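Local coordinates for putative uncharacterized protein PH1500 (PDB 4UZR) that is of unknown function, though possibly ATP-binding, and assembles into a dodecamer that contains a 12-bladed beta-propeller, at residues 2-8 against 63-69; 31-37 against 50-56. All coordinates share one frame; numbering follows the deposited sequence.

Interaction 1. Residues 2-8 against 63-69; sequences SELKLKP and RTKITLV
Leu4 and Leu6 of residues 2-8 run beside Ile66 and Leu68 in a parallel strand pair, at one side of the mixed four-stranded sheet in the beta-clam part of this protein. Backbone hydrogen bonds link Ser2, Leu4 and Leu6 to Lys65, Thr67 and Val69: Lys65 N meets Ser2 O at 2.9 Å, Thr67 N meets Leu4 O at 2.8 Å, and Leu6 N meets Thr67 O at 3.1 Å.

The tight face carries the leucines and Ile66. Leu4 CG rests on the CG2 methyl of Thr64 at 4.0 Å. Leu6 CD1 reaches the CG2 branch of Ile66 at 3.9 Å, the two side chains meeting at a slant, while helix 18-26 covers Ile66 with Val19 and Arg23. Farther along, Pro8 CD approaches Leu68 CD1, and Leu68 also packs on Leu68 of a second subunit, whose strand continues the sheet.

The other face is more polar and partly exposed. Val69 CG2 packs on the Lys5 stem, at CB (3.9 Å). The Glu3 end is looser: Glu3 and Lys65 lie alongside each other, CG of Glu3 3.8 Å from CB of Lys65, yet their charged ends do not touch.

At the N-terminal end of the pair, before the strands proper, Ser2 CB lies above one face of the Arg63 guanidinium, displaced toward its rim, nearest NH1. A chi1 of -171° swings the Ser2 hydroxyl away from its own N, toward Thr64 OG1, and the two are hydrogen-bonded at 2.9 Å; Thr64 OG1 also bonds to Glu61 N.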
loop_
_atom_site.group_PDB
_atom_site.type_symbol
_atom_site.label_atom_id
_atom_site.label_comp_id
_atom_site.label_asym_id
_atom_site.label_seq_id
_atom_site.Cartn_x
_atom_site.Cartn_y
_atom_site.Cartn_z
ATOM N N SER A 2 32.013 -30.345 -15.037
ATOM C CA SER A 2 30.935 -31.258 -14.678
ATOM C C SER A 2 30.532 -31.051 -13.220
ATOM O O SER A 2 31.294 -31.366 -12.306
ATOM C CB SER A 2 31.366 -32.708 -14.921
ATOM O OG SER A 2 30.277 -33.601 -14.785
ATOM N N GLU A 3 29.327 -30.530 -13.011
ATOM C CA GLU A 3 28.869 -30.162 -11.674
ATOM C C GLU A 3 27.390 -30.464 -11.442
ATOM O O GLU A 3 26.541 -30.166 -12.288
ATOM C CB GLU A 3 29.129 -28.677 -11.411
ATOM C CG GLU A 3 30.532 -28.363 -10.911
ATOM C CD GLU A 3 30.772 -26.875 -10.743
ATOM O OE1 GLU A 3 29.882 -26.083 -11.119
ATOM O OE2 GLU A 3 31.855 -26.496 -10.247
ATOM N N LEU A 4 27.094 -31.051 -10.288
ATOM C CA LEU A 4 25.718 -31.325 -9.887
ATOM C C LEU A 4 25.370 -30.636 -8.570
ATOM O O LEU A 4 26.057 -30.809 -7.563
ATOM C CB LEU A 4 25.478 -32.831 -9.759
ATOM C CG LEU A 4 25.288 -33.624 -11.053
ATOM C CD1 LEU A 4 24.985 -35.082 -10.745
ATOM C CD2 LEU A 4 24.186 -33.012 -11.904
ATOM N N LYS A 5 24.295 -29.857 -8.587
ATOM C CA LYS A 5 23.770 -29.230 -7.383
ATOM C C LYS A 5 22.408 -29.835 -7.081
ATOM O O LYS A 5 21.451 -29.651 -7.847
ATOM C CB LYS A 5 23.665 -27.714 -7.560
ATOM C CG LYS A 5 25.014 -27.016 -7.656
ATOM C CD LYS A 5 24.865 -25.514 -7.822
ATOM C CE LYS A 5 26.225 -24.831 -7.848
ATOM N NZ LYS A 5 26.219 -23.585 -8.665
ATOM N N LEU A 6 22.340 -30.552 -5.958
ATOM C CA LEU A 6 21.181 -31.360 -5.596
ATOM C C LEU A 6 20.607 -30.985 -4.235
ATOM O O LEU A 6 21.280 -30.360 -3.414
ATOM C CB LEU A 6 21.584 -32.833 -5.535
ATOM C CG LEU A 6 22.320 -33.449 -6.721
ATOM C CD1 LEU A 6 22.848 -34.820 -6.336
ATOM C CD2 LEU A 6 21.405 -33.540 -7.928
ATOM N N LYS A 7 19.365 -31.400 -3.997
ATOM C CA LYS A 7 18.730 -31.258 -2.690
ATOM C C LYS A 7 17.594 -32.269 -2.539
ATOM O O LYS A 7 16.885 -32.560 -3.502
ATOM C CB LYS A 7 18.209 -29.831 -2.480
ATOM C CG LYS A 7 16.972 -29.467 -3.286
ATOM C CD LYS A 7 16.536 -28.034 -3.010
ATOM C CE LYS A 7 15.404 -27.608 -3.935
ATOM N NZ LYS A 7 14.160 -27.281 -3.184
ATOM N N PRO A 8 17.425 -32.815 -1.325
ATOM C CA PRO A 8 16.354 -33.782 -1.064
ATOM C C PRO A 8 14.993 -33.091 -1.038
ATOM O O PRO A 8 14.914 -31.931 -0.638
ATOM C CB PRO A 8 16.707 -34.324 0.321
ATOM C CG PRO A 8 17.467 -33.220 0.971
ATOM C CD PRO A 8 18.248 -32.561 -0.129
ATOM N N ARG A 63 34.466 -37.888 -12.228
ATOM C CA ARG A 63 34.990 -36.535 -12.095
ATOM C C ARG A 63 33.891 -35.477 -11.981
ATOM O O ARG A 63 34.160 -34.275 -11.996
ATOM C CB ARG A 63 35.928 -36.228 -13.268
ATOM C CG ARG A 63 35.470 -36.869 -14.578
ATOM C CD ARG A 63 34.432 -36.045 -15.313
ATOM N NE ARG A 63 34.973 -34.905 -16.037
ATOM C CZ ARG A 63 34.302 -34.266 -16.988
ATOM N NH1 ARG A 63 33.078 -34.663 -17.312
ATOM N NH2 ARG A 63 34.850 -33.235 -17.614
ATOM N N THR A 64 32.650 -35.934 -11.849
ATOM C CA THR A 64 31.526 -35.026 -11.675
ATOM C C THR A 64 31.473 -34.490 -10.244
ATOM O O THR A 64 31.398 -35.260 -9.287
ATOM C CB THR A 64 30.199 -35.717 -12.014
ATOM O OG1 THR A 64 30.196 -36.095 -13.397
ATOM C CG2 THR A 64 29.032 -34.787 -11.741
ATOM N N LYS A 65 31.509 -33.168 -10.102
ATOM C CA LYS A 65 31.442 -32.546 -8.784
ATOM C C LYS A 65 30.007 -32.510 -8.279
ATOM O O LYS A 65 29.106 -32.058 -8.983
ATOM C CB LYS A 65 32.026 -31.132 -8.826
ATOM C CG LYS A 65 33.511 -31.096 -9.143
ATOM C CD LYS A 65 34.032 -29.673 -9.236
ATOM C CE LYS A 65 35.537 -29.659 -9.444
ATOM N NZ LYS A 65 36.095 -28.280 -9.430
ATOM N N ILE A 66 29.798 -32.991 -7.057
ATOM C CA ILE A 66 28.465 -33.008 -6.463
ATOM C C ILE A 66 28.380 -32.134 -5.213
ATOM O O ILE A 66 29.184 -32.268 -4.290
ATOM C CB ILE A 66 28.019 -34.443 -6.113
ATOM C CG1 ILE A 66 28.055 -35.334 -7.356
ATOM C CG2 ILE A 66 26.627 -34.436 -5.505
ATOM C CD1 ILE A 66 27.623 -36.758 -7.094
ATOM N N THR A 67 27.392 -31.246 -5.195
ATOM C CA THR A 67 27.223 -30.278 -4.116
ATOM C C THR A 67 25.842 -30.410 -3.478
ATOM O O THR A 67 24.838 -30.523 -4.181
ATOM C CB THR A 67 27.415 -28.833 -4.627
ATOM O OG1 THR A 67 28.758 -28.667 -5.101
ATOM C CG2 THR A 67 27.155 -27.822 -3.522
ATOM N N LEU A 68 25.794 -30.410 -2.150
ATOM C CA LEU A 68 24.519 -30.395 -1.444
ATOM C C LEU A 68 24.020 -28.962 -1.275
ATOM O O LEU A 68 24.728 -28.097 -0.761
ATOM C CB LEU A 68 24.641 -31.080 -0.080
ATOM C CG LEU A 68 23.437 -30.979 0.864
ATOM C CD1 LEU A 68 22.185 -31.588 0.249
ATOM C CD2 LEU A 68 23.752 -31.640 2.196
ATOM N N VAL A 69 22.795 -28.728 -1.729
ATOM C CA VAL A 69 22.158 -27.417 -1.679
ATOM C C VAL A 69 20.999 -27.437 -0.683
ATOM O O VAL A 69 20.270 -28.423 -0.599
ATOM C CB VAL A 69 21.682 -26.972 -3.087
ATOM C CG1 VAL A 69 20.683 -25.832 -3.003
ATOM C CG2 VAL A 69 22.876 -26.577 -3.948
#

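Interaction 2. Residues 31-37 against 50-56; sequences VRTGDVI and VVQAYPS
Residues 32-35 form a type II beta turn that lies against the bend in strand 44-54, where Val51 and Gln52 make a classic beta bulge opposite Lys5. The turn is closed by Asp35 N on Arg32 O, and Gly34 holds its third position with a positive phi of 99°. Both polar backbone atoms of Val50 grip this turn: Gly34 N reaches Val50 O at 3.0 Å, in the carbonyl plane, and Val50 N reaches Asp35 O at 2.9 Å.

Val50 also supplies the apolar centre. Its CG2 branch touches Val31 CG1 at 3.6 Å, Ile37 CD1 at 4.0 Å and the CB of Asp35, while CB and CG1 lie near Arg32 O. Leu26 of helix 18-26 and Leu6 of strand 3-8 pack around this cluster.

Past the bulge, side-chain hydroxyls take over the bonding. Chi1 of Thr33 (-58°) sets OG1 beside its own backbone N and facing strand 52-54, where it accepts a bond from Ala53 N at 3.3 Å. Beyond the cis peptide before Pro55, the chain returns with Ser56, whose OG accepts Thr33 N at 3.1 Å in a nearly straight bond.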
loop_
_atom_site.group_PDB
_atom_site.type_symbol
_atom_site.label_atom_id
_atom_site.label_comp_id
_atom_site.label_asym_id
_atom_site.label_seq_id
_atom_site.Cartn_x
_atom_site.Cartn_y
_atom_site.Cartn_z
ATOM N N VAL A 31 21.712 -36.843 -16.507
ATOM C CA VAL A 31 21.015 -36.004 -15.540
ATOM C C VAL A 31 20.816 -34.597 -16.103
ATOM O O VAL A 31 21.753 -33.988 -16.620
ATOM C CB VAL A 31 21.786 -35.929 -14.208
ATOM C CG1 VAL A 31 21.179 -34.880 -13.296
ATOM C CG2 VAL A 31 21.806 -37.291 -13.531
ATOM N N ARG A 32 19.587 -34.095 -16.003
ATOM C CA ARG A 32 19.238 -32.765 -16.497
ATOM C C ARG A 32 18.776 -31.851 -15.362
ATOM O O ARG A 32 18.386 -32.326 -14.296
ATOM C CB ARG A 32 18.133 -32.894 -17.547
ATOM C CG ARG A 32 18.636 -33.173 -18.951
ATOM C CD ARG A 32 17.669 -34.084 -19.694
ATOM N NE ARG A 32 18.109 -34.378 -21.054
ATOM C CZ ARG A 32 17.355 -34.200 -22.133
ATOM N NH1 ARG A 32 16.116 -33.742 -22.008
ATOM N NH2 ARG A 32 17.831 -34.490 -23.337
ATOM N N THR A 33 18.818 -30.541 -15.590
ATOM C CA THR A 33 18.300 -29.585 -14.615
ATOM C C THR A 33 16.801 -29.784 -14.402
ATOM O O THR A 33 16.028 -29.807 -15.360
ATOM C CB THR A 33 18.543 -28.130 -15.062
ATOM O OG1 THR A 33 19.946 -27.909 -15.248
ATOM C CG2 THR A 33 18.018 -27.159 -14.014
ATOM N N GLY A 34 16.393 -29.925 -13.144
ATOM C CA GLY A 34 14.988 -30.084 -12.821
ATOM C C GLY A 34 14.583 -31.525 -12.578
ATOM O O GLY A 34 13.474 -31.793 -12.113
ATOM N N ASP A 35 15.477 -32.455 -12.901
ATOM C CA ASP A 35 15.203 -33.882 -12.738
ATOM C C ASP A 35 14.979 -34.284 -11.283
ATOM O O ASP A 35 15.499 -33.649 -10.363
ATOM C CB ASP A 35 16.337 -34.724 -13.329
ATOM C CG ASP A 35 16.341 -34.720 -14.842
ATOM O OD1 ASP A 35 15.325 -34.307 -15.442
ATOM O OD2 ASP A 35 17.356 -35.148 -15.432
ATOM N N VAL A 36 14.202 -35.343 -11.084
ATOM C CA VAL A 36 13.973 -35.891 -9.752
ATOM C C VAL A 36 14.478 -37.329 -9.688
ATOM O O VAL A 36 14.034 -38.189 -10.449
ATOM C CB VAL A 36 12.483 -35.854 -9.368
ATOM C CG1 VAL A 36 12.274 -36.485 -8.000
ATOM C CG2 VAL A 36 11.968 -34.425 -9.386
ATOM N N ILE A 37 15.407 -37.582 -8.773
ATOM C CA ILE A 37 16.077 -38.874 -8.691
ATOM C C ILE A 37 15.885 -39.524 -7.325
ATOM O O ILE A 37 16.264 -38.956 -6.301
ATOM C CB ILE A 37 17.588 -38.722 -8.944
ATOM C CG1 ILE A 37 17.837 -37.945 -10.239
ATOM C CG2 ILE A 37 18.262 -40.085 -8.983
ATOM C CD1 ILE A 37 19.284 -37.567 -10.455
ATOM N N VAL A 50 17.400 -32.050 -8.867
ATOM C CA VAL A 50 18.614 -31.495 -9.436
ATOM C C VAL A 50 18.449 -29.988 -9.567
ATOM O O VAL A 50 17.937 -29.493 -10.573
ATOM C CB VAL A 50 18.936 -32.108 -10.807
ATOM C CG1 VAL A 50 20.276 -31.593 -11.317
ATOM C CG2 VAL A 50 18.952 -33.626 -10.707
ATOM N N VAL A 51 18.869 -29.271 -8.529
ATOM C CA VAL A 51 18.761 -27.818 -8.489
ATOM C C VAL A 51 19.463 -27.217 -9.693
ATOM O O VAL A 51 18.942 -26.306 -10.338
ATOM C CB VAL A 51 19.365 -27.237 -7.197
ATOM C CG1 VAL A 51 19.279 -25.718 -7.201
ATOM C CG2 VAL A 51 18.661 -27.810 -5.984
ATOM N N GLN A 52 20.646 -27.737 -10.003
ATOM C CA GLN A 52 21.342 -27.298 -11.208
ATOM C C GLN A 52 22.295 -28.356 -11.746
ATOM O O GLN A 52 22.974 -29.038 -10.988
ATOM C CB GLN A 52 22.088 -25.981 -10.970
ATOM C CG GLN A 52 22.669 -25.364 -12.239
ATOM C CD GLN A 52 23.402 -24.061 -11.983
ATOM O OE1 GLN A 52 23.997 -23.868 -10.922
ATOM N NE2 GLN A 52 23.368 -23.160 -12.960
ATOM N N ALA A 53 22.334 -28.491 -13.065
ATOM C CA ALA A 53 23.300 -29.367 -13.708
ATOM C C ALA A 53 24.144 -28.525 -14.651
ATOM O O ALA A 53 23.619 -27.915 -15.581
ATOM C CB ALA A 53 22.595 -30.480 -14.462
ATOM N N TYR A 54 25.450 -28.478 -14.405
ATOM C CA TYR A 54 26.336 -27.687 -15.251
ATOM C C TYR A 54 27.411 -28.544 -15.910
ATOM O O TYR A 54 28.352 -28.988 -15.254
ATOM C CB TYR A 54 26.981 -26.545 -14.462
ATOM C CG TYR A 54 27.729 -25.553 -15.332
ATOM C CD1 TYR A 54 27.054 -24.540 -16.002
ATOM C CD2 TYR A 54 29.108 -25.631 -15.482
ATOM C CE1 TYR A 54 27.732 -23.633 -16.798
ATOM C CE2 TYR A 54 29.795 -24.727 -16.274
ATOM C CZ TYR A 54 29.102 -23.731 -16.930
ATOM O OH TYR A 54 29.781 -22.829 -17.720
ATOM N N PRO A 55 27.271 -28.774 -17.222
ATOM C CA PRO A 55 26.164 -28.248 -18.027
ATOM C C PRO A 55 24.947 -29.173 -17.997
ATOM O O PRO A 55 24.971 -30.199 -17.321
ATOM C CB PRO A 55 26.761 -28.180 -19.438
ATOM C CG PRO A 55 28.024 -29.022 -19.396
ATOM C CD PRO A 55 28.181 -29.597 -18.026
ATOM N N SER A 56 23.887 -28.799 -18.705
ATOM C CA SER A 56 22.691 -29.632 -18.782
ATOM C C SER A 56 22.223 -29.747 -20.231
ATOM O O SER A 56 21.990 -28.733 -20.887
ATOM C CB SER A 56 21.583 -29.057 -17.894
ATOM O OG SER A 56 20.331 -29.664 -18.161
#

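From the N terminus, strand 3-8 comes first, but its parallel partner in interaction 1 arrives only at 65-69, after helix 18-26 and the hairpin of strands 36-41 and 44-54. Interaction 2 closes a much shorter loop, 31-37 to 50-56, nested wholly inside the loop closed by interaction 1. The two meet along strand 3-8, which lies between strands 44-54 and 65-69 and is antiparallel to the former: Lys5 N probably bonds to Gln52 O, and Glu3 N to Tyr54 O, both at 2.9 Å. Interaction 1 thus adds the fourth strand beside the N-terminal one, whereas interaction 2 fastens the turn leading into the hairpin onto its returning strand.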